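Long-range contacts in endonuclease V isoform X2 (Ciona intestinalis, PDB 6OZI), which probably cleaves nucleic acid, RNA in particular, at inosine sites in a metal-dependent reaction, as a eukaryotic endonuclease V with an RNase H-like fold: residues A[50-55]-A[72-77]; A[54-59]-A[233-238]; A[172-177]-A[188-193]; A[198-203]-A[224-229]. The protein carries 1 engineered substitution. All coordinates share one frame; numbering follows the deposited sequence.

Contact 1: A[50-55]-A[72-77]. With K (potassium ion), chain E.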
# COMPACT_ATOMS: atom_id res chain seq x y z
N HIS A 50 20.56 -4.03 2.90
CA HIS A 50 20.49 -3.17 4.08
C HIS A 50 21.20 -1.84 3.88
O HIS A 50 20.77 -0.82 4.43
CB HIS A 50 21.08 -3.90 5.28
CG HIS A 50 20.14 -4.89 5.91
ND1 HIS A 50 19.68 -4.76 7.20
CD2 HIS A 50 19.58 -6.01 5.41
CE1 HIS A 50 18.87 -5.76 7.48
NE2 HIS A 50 18.79 -6.54 6.41
N GLU A 51 22.27 -1.82 3.10
CA GLU A 51 23.02 -0.58 2.89
C GLU A 51 22.22 0.43 2.07
O GLU A 51 22.34 1.64 2.29
CB GLU A 51 24.33 -0.90 2.18
CG GLU A 51 24.16 -1.24 0.70
CD GLU A 51 23.64 -2.64 0.44
OE1 GLU A 51 23.39 -3.39 1.41
OE2 GLU A 51 23.46 -3.00 -0.75
N LEU A 52 21.38 -0.05 1.16
CA LEU A 52 20.75 0.80 0.16
C LEU A 52 19.64 1.64 0.77
O LEU A 52 18.70 1.10 1.38
CB LEU A 52 20.23 -0.07 -0.98
CG LEU A 52 19.24 0.56 -1.94
CD1 LEU A 52 19.94 1.66 -2.70
CD2 LEU A 52 18.69 -0.49 -2.89
N ALA A 53 19.73 2.96 0.62
CA ALA A 53 18.67 3.84 1.08
C ALA A 53 18.56 5.02 0.12
O ALA A 53 19.41 5.23 -0.74
CB ALA A 53 18.93 4.32 2.51
N VAL A 54 17.48 5.78 0.27
CA VAL A 54 17.23 6.97 -0.54
C VAL A 54 16.69 8.07 0.37
O VAL A 54 15.69 7.86 1.05
CB VAL A 54 16.24 6.70 -1.69
CG1 VAL A 54 15.87 7.99 -2.38
CG2 VAL A 54 16.82 5.69 -2.68
N SER A 55 17.35 9.22 0.39
CA SER A 55 16.82 10.39 1.06
C SER A 55 16.03 11.24 0.07
O SER A 55 16.20 11.13 -1.14
CB SER A 55 17.94 11.21 1.71
OG SER A 55 18.77 11.81 0.73
N THR A 72 15.89 13.48 -4.64
CA THR A 72 16.18 12.23 -3.95
C THR A 72 17.64 11.89 -4.15
O THR A 72 18.24 12.23 -5.17
CB THR A 72 15.31 11.06 -4.45
OG1 THR A 72 15.59 10.82 -5.84
CG2 THR A 72 13.83 11.37 -4.28
N THR A 73 18.23 11.20 -3.17
CA THR A 73 19.65 10.86 -3.21
C THR A 73 19.84 9.43 -2.73
O THR A 73 19.37 9.08 -1.64
CB THR A 73 20.47 11.81 -2.33
OG1 THR A 73 20.12 13.16 -2.63
CG2 THR A 73 21.95 11.61 -2.59
N LYS A 74 20.51 8.62 -3.53
CA LYS A 74 20.92 7.30 -3.05
C LYS A 74 21.99 7.48 -1.98
O LYS A 74 23.03 8.11 -2.22
CB LYS A 74 21.44 6.46 -4.21
CG LYS A 74 21.88 5.06 -3.82
CD LYS A 74 22.50 4.33 -5.01
CE LYS A 74 23.11 3.00 -4.61
NZ LYS A 74 24.15 3.18 -3.55
N VAL A 75 21.74 6.92 -0.80
CA VAL A 75 22.59 7.12 0.37
C VAL A 75 22.81 5.78 1.05
O VAL A 75 22.03 4.83 0.88
CB VAL A 75 21.99 8.12 1.38
CG1 VAL A 75 21.77 9.47 0.72
CG2 VAL A 75 20.71 7.57 1.96
N LYS A 76 23.91 5.70 1.78
CA LYS A 76 24.20 4.57 2.66
C LYS A 76 23.99 5.04 4.10
O LYS A 76 24.66 5.97 4.55
CB LYS A 76 25.62 4.06 2.44
CG LYS A 76 25.78 3.29 1.13
CD LYS A 76 27.25 3.17 0.69
CE LYS A 76 28.14 2.61 1.80
NZ LYS A 76 29.57 2.55 1.37
N LEU A 77 23.05 4.41 4.80
CA LEU A 77 22.72 4.82 6.16
C LEU A 77 23.80 4.33 7.12
O LEU A 77 24.36 3.25 6.94
CB LEU A 77 21.34 4.29 6.56
CG LEU A 77 20.17 4.97 5.85
CD1 LEU A 77 18.83 4.34 6.24
CD2 LEU A 77 20.15 6.47 6.12
K K E . 19.00 13.52 -7.50
O HOH W 1 17.77 11.24 -8.30
O HOH W 2 15.87 13.78 -8.03
O HOH W 3 21.08 13.84 -5.21

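Contact 2: A[54-59]-A[233-238]. Engineered in segment 233-238: Asn233 (natural residue Asp).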
# COMPACT_ATOMS: atom_id res chain seq x y z
N VAL A 54 17.48 5.78 0.27
CA VAL A 54 17.23 6.97 -0.54
C VAL A 54 16.69 8.07 0.37
O VAL A 54 15.69 7.86 1.05
CB VAL A 54 16.24 6.70 -1.69
CG1 VAL A 54 15.87 7.99 -2.38
CG2 VAL A 54 16.82 5.69 -2.68
N SER A 55 17.35 9.22 0.39
CA SER A 55 16.82 10.39 1.06
C SER A 55 16.03 11.24 0.07
O SER A 55 16.20 11.13 -1.14
CB SER A 55 17.94 11.21 1.71
OG SER A 55 18.77 11.81 0.73
N CYS A 56 15.15 12.08 0.61
CA CYS A 56 14.38 13.00 -0.22
C CYS A 56 14.13 14.29 0.55
O CYS A 56 13.78 14.25 1.73
CB CYS A 56 13.04 12.40 -0.67
SG CYS A 56 11.97 13.55 -1.60
N MET A 57 14.29 15.41 -0.14
CA MET A 57 13.93 16.71 0.41
C MET A 57 12.99 17.38 -0.58
O MET A 57 13.23 17.34 -1.79
CB MET A 57 15.17 17.57 0.68
CG MET A 57 14.86 18.99 1.16
SD MET A 57 16.27 19.84 1.92
CE MET A 57 16.46 18.96 3.48
N VAL A 58 11.92 17.97 -0.06
CA VAL A 58 10.91 18.64 -0.87
C VAL A 58 10.71 20.04 -0.31
O VAL A 58 10.99 20.31 0.86
CB VAL A 58 9.57 17.89 -0.89
CG1 VAL A 58 9.70 16.55 -1.59
CG2 VAL A 58 9.05 17.70 0.53
N VAL A 59 10.25 20.94 -1.18
CA VAL A 59 9.79 22.26 -0.76
C VAL A 59 8.44 22.51 -1.40
O VAL A 59 8.29 22.41 -2.63
CB VAL A 59 10.78 23.38 -1.14
CG1 VAL A 59 10.27 24.72 -0.61
CG2 VAL A 59 12.17 23.10 -0.60
N ASN A 233 8.10 11.46 1.92
CA ASN A 233 7.97 10.02 2.10
C ASN A 233 7.68 9.32 0.78
O ASN A 233 8.32 8.32 0.43
CB ASN A 233 6.88 9.74 3.14
CG ASN A 233 6.61 8.26 3.35
OD1 ASN A 233 5.53 7.77 3.03
ND2 ASN A 233 7.60 7.54 3.88
N LYS A 234 6.75 9.88 -0.01
CA LYS A 234 6.38 9.23 -1.26
C LYS A 234 7.57 9.15 -2.22
O LYS A 234 7.92 8.06 -2.69
CB LYS A 234 5.20 9.94 -1.92
CG LYS A 234 4.88 9.35 -3.30
CD LYS A 234 3.65 9.99 -3.97
CE LYS A 234 3.82 11.47 -4.20
NZ LYS A 234 2.56 12.04 -4.77
N TRP A 235 8.21 10.29 -2.50
CA TRP A 235 9.26 10.28 -3.53
C TRP A 235 10.47 9.47 -3.08
O TRP A 235 11.09 8.77 -3.90
CB TRP A 235 9.66 11.70 -3.91
CG TRP A 235 8.51 12.59 -4.39
CD1 TRP A 235 8.16 13.80 -3.87
CD2 TRP A 235 7.57 12.32 -5.44
NE1 TRP A 235 7.07 14.31 -4.54
CE2 TRP A 235 6.69 13.42 -5.51
CE3 TRP A 235 7.39 11.26 -6.34
CZ2 TRP A 235 5.65 13.49 -6.43
CZ3 TRP A 235 6.35 11.33 -7.26
CH2 TRP A 235 5.50 12.44 -7.30
N SER A 236 10.83 9.55 -1.79
CA SER A 236 11.94 8.71 -1.32
C SER A 236 11.63 7.23 -1.54
O SER A 236 12.47 6.48 -2.06
CB SER A 236 12.24 8.99 0.15
OG SER A 236 11.18 8.57 0.99
N ARG A 237 10.40 6.80 -1.19
CA ARG A 237 10.04 5.39 -1.33
C ARG A 237 10.02 4.96 -2.79
O ARG A 237 10.54 3.89 -3.14
CB ARG A 237 8.66 5.13 -0.73
CG ARG A 237 8.24 3.67 -0.83
CD ARG A 237 6.76 3.44 -0.50
NE ARG A 237 6.31 4.07 0.73
CZ ARG A 237 5.42 5.07 0.74
NH1 ARG A 237 4.91 5.52 -0.40
NH2 ARG A 237 5.04 5.61 1.90
N LYS A 238 9.42 5.78 -3.65
CA LYS A 238 9.30 5.43 -5.06
C LYS A 238 10.68 5.28 -5.70
O LYS A 238 10.95 4.30 -6.41
CB LYS A 238 8.47 6.49 -5.78
CG LYS A 238 8.40 6.34 -7.29
CD LYS A 238 7.54 7.44 -7.90
CE LYS A 238 7.55 7.39 -9.43
NZ LYS A 238 6.62 8.40 -10.02

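Contact 3: A[172-177]-A[188-193]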
# COMPACT_ATOMS: atom_id res chain seq x y z
N GLY A 172 -13.32 18.62 21.18
CA GLY A 172 -11.98 19.14 21.02
C GLY A 172 -11.22 18.41 19.94
O GLY A 172 -11.61 17.34 19.48
N ASN A 173 -10.10 19.02 19.53
CA ASN A 173 -9.25 18.40 18.53
C ASN A 173 -7.76 18.52 18.85
O ASN A 173 -6.94 18.08 18.05
CB ASN A 173 -9.52 18.98 17.13
CG ASN A 173 -9.10 20.44 16.99
OD1 ASN A 173 -9.24 21.23 17.92
ND2 ASN A 173 -8.60 20.80 15.82
N GLU A 174 -7.40 19.09 20.00
CA GLU A 174 -6.01 19.27 20.42
C GLU A 174 -5.88 18.92 21.89
O GLU A 174 -6.70 19.36 22.70
CB GLU A 174 -5.54 20.71 20.18
CG GLU A 174 -5.40 21.07 18.72
CD GLU A 174 -5.06 22.53 18.51
OE1 GLU A 174 -5.56 23.38 19.28
OE2 GLU A 174 -4.29 22.84 17.58
N LEU A 175 -4.87 18.13 22.24
CA LEU A 175 -4.65 17.68 23.61
C LEU A 175 -3.18 17.84 23.96
O LEU A 175 -2.32 17.29 23.27
CB LEU A 175 -5.06 16.21 23.76
CG LEU A 175 -4.77 15.61 25.13
CD1 LEU A 175 -5.74 16.18 26.15
CD2 LEU A 175 -4.81 14.09 25.12
N ASP A 176 -2.89 18.56 25.04
CA ASP A 176 -1.51 18.68 25.47
C ASP A 176 -1.03 17.36 26.04
O ASP A 176 -1.72 16.73 26.85
CB ASP A 176 -1.35 19.79 26.52
CG ASP A 176 -1.62 21.17 25.97
OD1 ASP A 176 -0.85 21.60 25.07
OD2 ASP A 176 -2.54 21.85 26.46
N ILE A 177 0.16 16.94 25.63
CA ILE A 177 0.83 15.77 26.19
C ILE A 177 1.85 16.28 27.20
O ILE A 177 2.65 17.16 26.89
CB ILE A 177 1.49 14.92 25.09
CG1 ILE A 177 0.40 14.26 24.24
CG2 ILE A 177 2.42 13.89 25.69
CD1 ILE A 177 0.91 13.65 22.94
N LYS A 188 1.70 18.12 21.37
CA LYS A 188 0.27 18.35 21.19
C LYS A 188 -0.26 17.25 20.29
O LYS A 188 0.25 17.06 19.18
CB LYS A 188 0.03 19.74 20.60
CG LYS A 188 -1.19 20.46 21.13
CD LYS A 188 -1.01 21.95 20.95
CE LYS A 188 -2.06 22.75 21.72
NZ LYS A 188 -1.72 22.87 23.15
N ALA A 189 -1.21 16.48 20.79
CA ALA A 189 -1.95 15.52 19.98
C ALA A 189 -3.03 16.26 19.21
O ALA A 189 -3.89 16.91 19.83
CB ALA A 189 -2.56 14.43 20.86
N VAL A 190 -2.98 16.22 17.89
CA VAL A 190 -3.85 17.05 17.07
C VAL A 190 -4.58 16.20 16.04
O VAL A 190 -4.14 15.12 15.66
CB VAL A 190 -3.09 18.19 16.36
CG1 VAL A 190 -2.38 19.07 17.38
CG2 VAL A 190 -2.12 17.64 15.32
N LEU A 191 -5.73 16.73 15.61
CA LEU A 191 -6.57 16.09 14.60
C LEU A 191 -7.15 17.22 13.75
O LEU A 191 -8.15 17.84 14.13
CB LEU A 191 -7.66 15.26 15.27
CG LEU A 191 -8.39 14.19 14.47
CD1 LEU A 191 -9.20 13.35 15.45
CD2 LEU A 191 -9.31 14.81 13.42
N TYR A 192 -6.54 17.47 12.60
CA TYR A 192 -6.95 18.58 11.75
C TYR A 192 -7.65 18.15 10.47
O TYR A 192 -8.53 18.86 10.00
CB TYR A 192 -5.73 19.43 11.37
CG TYR A 192 -5.07 20.11 12.54
CD1 TYR A 192 -5.82 20.67 13.56
CD2 TYR A 192 -3.68 20.19 12.64
CE1 TYR A 192 -5.22 21.29 14.64
CE2 TYR A 192 -3.07 20.81 13.71
CZ TYR A 192 -3.84 21.36 14.71
OH TYR A 192 -3.24 21.98 15.78
N ALA A 193 -7.32 16.98 9.95
CA ALA A 193 -7.88 16.53 8.69
C ALA A 193 -9.30 16.01 8.89
O ALA A 193 -9.62 15.44 9.94
CB ALA A 193 -7.02 15.44 8.08

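Contact 4: A[198-203]-A[224-229]. With nucleotides of chain D.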
# COMPACT_ATOMS: atom_id res chain seq x y z
N LYS A 198 -7.56 9.31 14.14
CA LYS A 198 -6.28 9.01 14.76
C LYS A 198 -5.44 10.28 14.85
O LYS A 198 -5.09 10.85 13.80
CB LYS A 198 -5.55 7.93 13.98
CG LYS A 198 -4.46 7.21 14.74
CD LYS A 198 -3.98 5.98 13.97
CE LYS A 198 -2.73 5.37 14.59
NZ LYS A 198 -3.02 4.71 15.91
N PRO A 199 -5.07 10.74 16.04
CA PRO A 199 -4.29 11.98 16.13
C PRO A 199 -2.86 11.78 15.64
O PRO A 199 -2.36 10.65 15.54
CB PRO A 199 -4.31 12.30 17.63
CG PRO A 199 -4.49 10.95 18.28
CD PRO A 199 -5.37 10.16 17.36
N ILE A 200 -2.22 12.89 15.29
CA ILE A 200 -0.78 12.93 15.10
C ILE A 200 -0.21 13.81 16.20
O ILE A 200 -0.92 14.56 16.86
CB ILE A 200 -0.36 13.45 13.70
CG1 ILE A 200 -0.79 14.90 13.50
CG2 ILE A 200 -0.90 12.54 12.60
CD1 ILE A 200 -0.46 15.46 12.14
N PHE A 201 1.10 13.71 16.40
CA PHE A 201 1.74 14.29 17.58
C PHE A 201 2.78 15.31 17.15
O PHE A 201 3.82 14.95 16.58
CB PHE A 201 2.32 13.19 18.45
CG PHE A 201 1.34 12.09 18.70
CD1 PHE A 201 0.35 12.23 19.67
CD2 PHE A 201 1.36 10.93 17.94
CE1 PHE A 201 -0.56 11.23 19.89
CE2 PHE A 201 0.43 9.92 18.15
CZ PHE A 201 -0.53 10.07 19.13
N VAL A 202 2.50 16.58 17.43
CA VAL A 202 3.33 17.69 17.00
C VAL A 202 4.14 18.17 18.20
O VAL A 202 3.58 18.42 19.27
CB VAL A 202 2.47 18.83 16.44
CG1 VAL A 202 3.34 20.03 16.03
CG2 VAL A 202 1.63 18.34 15.29
N SER A 203 5.44 18.30 18.02
CA SER A 203 6.28 18.89 19.04
C SER A 203 7.16 19.95 18.39
O SER A 203 7.40 19.91 17.18
CB SER A 203 7.14 17.84 19.78
OG SER A 203 7.85 17.01 18.88
N ARG A 224 -4.50 13.32 6.75
CA ARG A 224 -3.89 13.15 8.07
C ARG A 224 -2.41 13.50 8.05
O ARG A 224 -1.91 14.19 8.95
CB ARG A 224 -4.10 11.72 8.57
CG ARG A 224 -3.56 11.48 9.98
CD ARG A 224 -3.73 10.02 10.41
NE ARG A 224 -3.14 9.75 11.72
CZ ARG A 224 -2.02 9.05 11.92
NH1 ARG A 224 -1.36 8.53 10.90
NH2 ARG A 224 -1.56 8.86 13.15
N ILE A 225 -1.68 13.02 7.05
CA ILE A 225 -0.25 13.26 6.94
C ILE A 225 -0.05 14.60 6.23
O ILE A 225 -0.39 14.71 5.04
CB ILE A 225 0.46 12.13 6.19
CG1 ILE A 225 0.07 10.77 6.77
CG2 ILE A 225 1.95 12.33 6.24
CD1 ILE A 225 0.35 10.62 8.24
N PRO A 226 0.51 15.61 6.89
CA PRO A 226 0.70 16.91 6.24
C PRO A 226 1.48 16.79 4.93
O PRO A 226 2.36 15.94 4.78
CB PRO A 226 1.48 17.72 7.28
CG PRO A 226 1.09 17.11 8.58
CD PRO A 226 0.95 15.63 8.30
N GLU A 227 1.15 17.68 3.99
CA GLU A 227 1.63 17.56 2.62
C GLU A 227 3.15 17.44 2.48
O GLU A 227 3.60 16.58 1.70
CB GLU A 227 1.10 18.75 1.80
CG GLU A 227 -0.41 18.72 1.59
CD GLU A 227 -0.87 17.47 0.84
OE1 GLU A 227 -0.58 17.35 -0.37
OE2 GLU A 227 -1.51 16.60 1.46
N PRO A 228 3.99 18.25 3.14
CA PRO A 228 5.45 18.10 2.92
C PRO A 228 5.97 16.74 3.36
O PRO A 228 6.81 16.13 2.68
CB PRO A 228 6.05 19.24 3.75
CG PRO A 228 4.93 20.21 3.96
CD PRO A 228 3.70 19.37 4.06
N ILE A 229 5.47 16.24 4.49
CA ILE A 229 5.83 14.90 4.94
C ILE A 229 5.36 13.87 3.93
O ILE A 229 6.12 12.97 3.53
CB ILE A 229 5.24 14.64 6.33
CG1 ILE A 229 5.90 15.57 7.35
CG2 ILE A 229 5.37 13.18 6.70
CD1 ILE A 229 5.22 15.57 8.66
P DG D 13 -7.66 7.27 10.66
OP1 DG D 13 -8.42 7.77 11.82
OP2 DG D 13 -6.29 7.77 10.38
O5' DG D 13 -7.54 5.70 10.81
C5' DG D 13 -8.66 4.94 11.19
C4' DG D 13 -8.28 3.48 11.25
O4' DG D 13 -7.73 3.07 9.98
C3' DG D 13 -7.18 3.17 12.28
O3' DG D 13 -7.73 2.46 13.36
C2' DG D 13 -6.16 2.33 11.52
C1' DG D 13 -6.86 2.01 10.22
N9 DG D 13 -5.94 1.86 9.11
C8 DG D 13 -5.22 2.84 8.47
N7 DG D 13 -4.44 2.38 7.53
C5 DG D 13 -4.65 1.01 7.55
C6 DG D 13 -4.09 -0.02 6.77
O6 DG D 13 -3.26 0.07 5.86
N1 DG D 13 -4.59 -1.27 7.13
C2 DG D 13 -5.51 -1.49 8.13
N2 DG D 13 -5.88 -2.76 8.34
N3 DG D 13 -6.04 -0.54 8.87
C4 DG D 13 -5.57 0.68 8.53
P DA D 12 -6.09 10.16 5.49
OP1 DA D 12 -6.59 11.42 6.08
OP2 DA D 12 -4.65 9.83 5.52
O5' DA D 12 -6.88 8.93 6.14
C5' DA D 12 -8.25 9.07 6.47
C4' DA D 12 -8.81 7.75 6.95
O4' DA D 12 -8.80 6.81 5.86
C3' DA D 12 -8.01 7.08 8.06
O3' DA D 12 -8.53 7.48 9.33
C2' DA D 12 -8.26 5.60 7.81
C1' DA D 12 -8.38 5.54 6.30
N9 DA D 12 -7.12 5.21 5.64
C8 DA D 12 -6.10 6.05 5.31
N7 DA D 12 -5.09 5.46 4.72
C5 DA D 12 -5.47 4.14 4.67
C6 DA D 12 -4.84 2.99 4.16
N6 DA D 12 -3.64 3.00 3.59
N1 DA D 12 -5.50 1.82 4.27
C2 DA D 12 -6.71 1.82 4.85
N3 DA D 12 -7.40 2.82 5.36
C4 DA D 12 -6.72 3.96 5.23
P DC D 14 -6.79 2.07 14.60
OP1 DC D 14 -7.71 1.85 15.74
OP2 DC D 14 -5.64 3.02 14.68
O5' DC D 14 -6.15 0.68 14.18
C5' DC D 14 -6.90 -0.49 14.30
C4' DC D 14 -6.08 -1.66 13.82
O4' DC D 14 -5.59 -1.36 12.50
C3' DC D 14 -4.82 -1.91 14.64
O3' DC D 14 -5.09 -2.90 15.62
C2' DC D 14 -3.79 -2.40 13.62
C1' DC D 14 -4.44 -2.12 12.27
N1 DC D 14 -3.55 -1.39 11.34
C2 DC D 14 -2.76 -2.13 10.47
O2 DC D 14 -2.86 -3.36 10.51
N3 DC D 14 -1.94 -1.48 9.62
C4 DC D 14 -1.87 -0.15 9.64
N4 DC D 14 -1.04 0.45 8.77
C5 DC D 14 -2.67 0.63 10.53
C6 DC D 14 -3.49 -0.03 11.36

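Contact 1: A[50-55]-A[72-77]
Ala53 and Val75 face each other as an antiparallel hydrogen-bonded pair, and Ser55 and Thr73 form the next such pair. Val75 N gives a straight bond to Ala53 O at 2.9 Å, with the N-H sitting well above the carbonyl plane. The return bond from Ala53 N to Val75 O is more bent at hydrogen, 131°. Ser55 N to Thr73 O and Thr73 N to Ser55 O close the second ring.

The side chains sort to two faces. On one, Ala53 CB touches both Val75 CG2 at 3.7 Å and Leu77 CG at 3.6 Å. With CG1 anti to the carbonyl carbon (chi1 -59°), Val75 turns CG1 to Ser55 OG at 3.8 Å and CG2 to Ala53. The hydroxyls of Ser55 and Thr73 both hydrogen-bond to Glu97, so one carboxylate ties the two strands together. On the other face, Val54 CG1 touches Thr72 CB at 3.7 Å. Leu52 CD1 meets Lys74 CE at 3.9 Å, the two side chains crossing at about a right angle.

Thr72 O binds a potassium ion at 2.8 Å. Asn71 OD1 and three waters also bind it, and one of these waters donates to Thr73 OG1.

The two strands form a beta hairpin at one edge of the mixed sheet, with 67-76 outermost in this chain. Leu52 and Val54 pack under helix 227-243. On the other face Ser55 and Leu77 meet helix 86-104, and both also touch strand 37-45.

Contact 2: A[54-59]-A[233-238]
Strand 54-59 and helix 233-238 run nearly antiparallel at 149°, their axes 7.2 Å apart at closest approach, and Cys56 and Ser236 bring the backbones nearest. Cys56 CB meets Ser236 CB at 3.6 Å, a close fit that the small serine allows.

Cys56 SG is anti to the backbone N (chi1 175°) and lies 3.8 Å from Trp235 CB. The sulfur sits at the edge of the indole, 5.4 Å from the centroid of the five-membered ring of Trp235. Val58 CG1 also comes to the ring edge in its plane, 3.9 Å from Trp235 CD1. The indole therefore turns its pyrrole side to the strand, while Lys234 CE lies over one face. Trp235 NE1, next to CD1 in the ring, is hydrogen-bonded to Gln67 OE1, which would help hold the ring's rotation. Val54 CG1 lies 3.7 Å from Ser236 O.

Ser236 OG turns back to its own helix. Asn233 O, 2.9 Å from Ser236 OG, and Ala232 O are both within reach of its one proton. Asn233 is an engineered residue, aspartate in the natural protein. Its ND2 bonds to Asp42 OD2, and its side chain packs on a phosphate of the bound DNA.

Helix 227-243 covers one face of the sheet here. Strand 54-59 runs beneath it between strands 37-45 and 67-76, and Ser55 and Met57 point to helix 86-104 on the other face.

Contact 3: A[172-177]-A[188-193]
Leu175 and Ala189 pair in a beta hairpin whose first strand, 174-179, is the outermost of the sheet at this end within the chain. Leu175 N bonds to Ala189 O at 2.9 Å, in the carbonyl plane. Ala189 N returns a bond to Leu175 O at 2.8 Å. Toward Asn173 and Leu191 the bonds weaken. The bond from Leu191 N to Asn173 O is weak and bent, 130°, and Asn173 ND2 makes a long, weak bond to Leu191 O. Val190 N and Lys188 N are satisfied on the other side, by strand 200-206.

Glu174, Asp176 and Lys188 share one face, where only Asp176 and Lys188 join in a salt bridge. Asp176 and Lys188 run side by side and point the same way. Lys188 bends at its last torsion (chi4 81°), which swings NZ to Asp176 OD1 at a modelled, very short 2.5 Å. Glu174 OE1 stays 5.5 Å from Lys188 NZ, so it would add only a longer-range attraction. A methionine in place of Lys188 would probably leave the Asp176 carboxylate without this positive mate and less tied to the neighbouring strand.

On the opposite face Ala189 CB packs against Ile177 CD1, and Leu175 packs against Gln163, Phe164 and Leu167 of helix 157-169. The amide of Asn173 comes to the edge of the Tyr192 ring, with ND2 3.6 Å from Tyr192 CD1 and the two planes 68° apart.

Contact 4: A[198-203]-A[224-229]
This is a polar contact with a small apolar base, in which Arg224 reaches from the loop before helix 227-243 to the start of strand 200-206, beside the bound DNA. The side chain is extended from CG to NE, with CG anti to the backbone N (chi1 -177°). Its guanidinium spans two successive carbonyls. NE gives a bond of 3.1 Å to Lys198 O, which lies in the guanidinium plane. NH2 bonds to Pro199 O at the same length, slightly tilted from that plane. Both donors stand well above the planes of the carbonyls they meet. NH2 has a further partner in Lys145 O, so three backbone oxygens hold the group and fix its rotation.

Both faces of the guanidinium are covered. Ile200 CG2 lies over one, 3.7 Å from Arg224 CZ, and Lys198 CD over the other. An alanine at Arg224 would probably leave Lys198 O and Pro199 O without these donors and open a gap between Ile200 and the Lys198 side chain. Ile200 CD1 and Pro226 CD meet tip to tip at 4.1 Å. Pro226 occupies the N-cap position, right before the helix.

Two of the bonds to the DNA here come from backbone amides. Lys198 N bonds to OP1 of DG13 of chain D at 2.9 Å. Arg224 N bonds to OP1 of DA12 of chain D, also at 2.9 Å. Lys198 NZ makes a long, weak bond to DC14 of chain D. Main-chain amides from two loops thus hold successive phosphates of one strand, a phosphate-binding site on the nucleic acid face of this RNase H-like nuclease.

All four contacts reach one mixed sheet. Contacts 1 and 3 are the hairpins at its two ends, their centres about 34 Å apart. Contacts 1 and 2 share Val54 and Ser55, and Thr72 CG2 touches Cys56 CB at 3.8 Å. Contacts 2 and 4 both use helix 227-243 and meet where Val58 CG2 lies 3.5 Å from Pro228 O. Contact 4 adjoins contact 3 through the neighbouring strands 184-190 and 200-206, with Val190 N 2.8 Å from Ile200 O. Contact 4 holds DNA phosphates directly, and contact 2 comes within about 3 Å of the nucleic acid. Contact 1 holds a potassium ion through Thr72 O, and its nearest atom is about 6 Å from the nucleic acid.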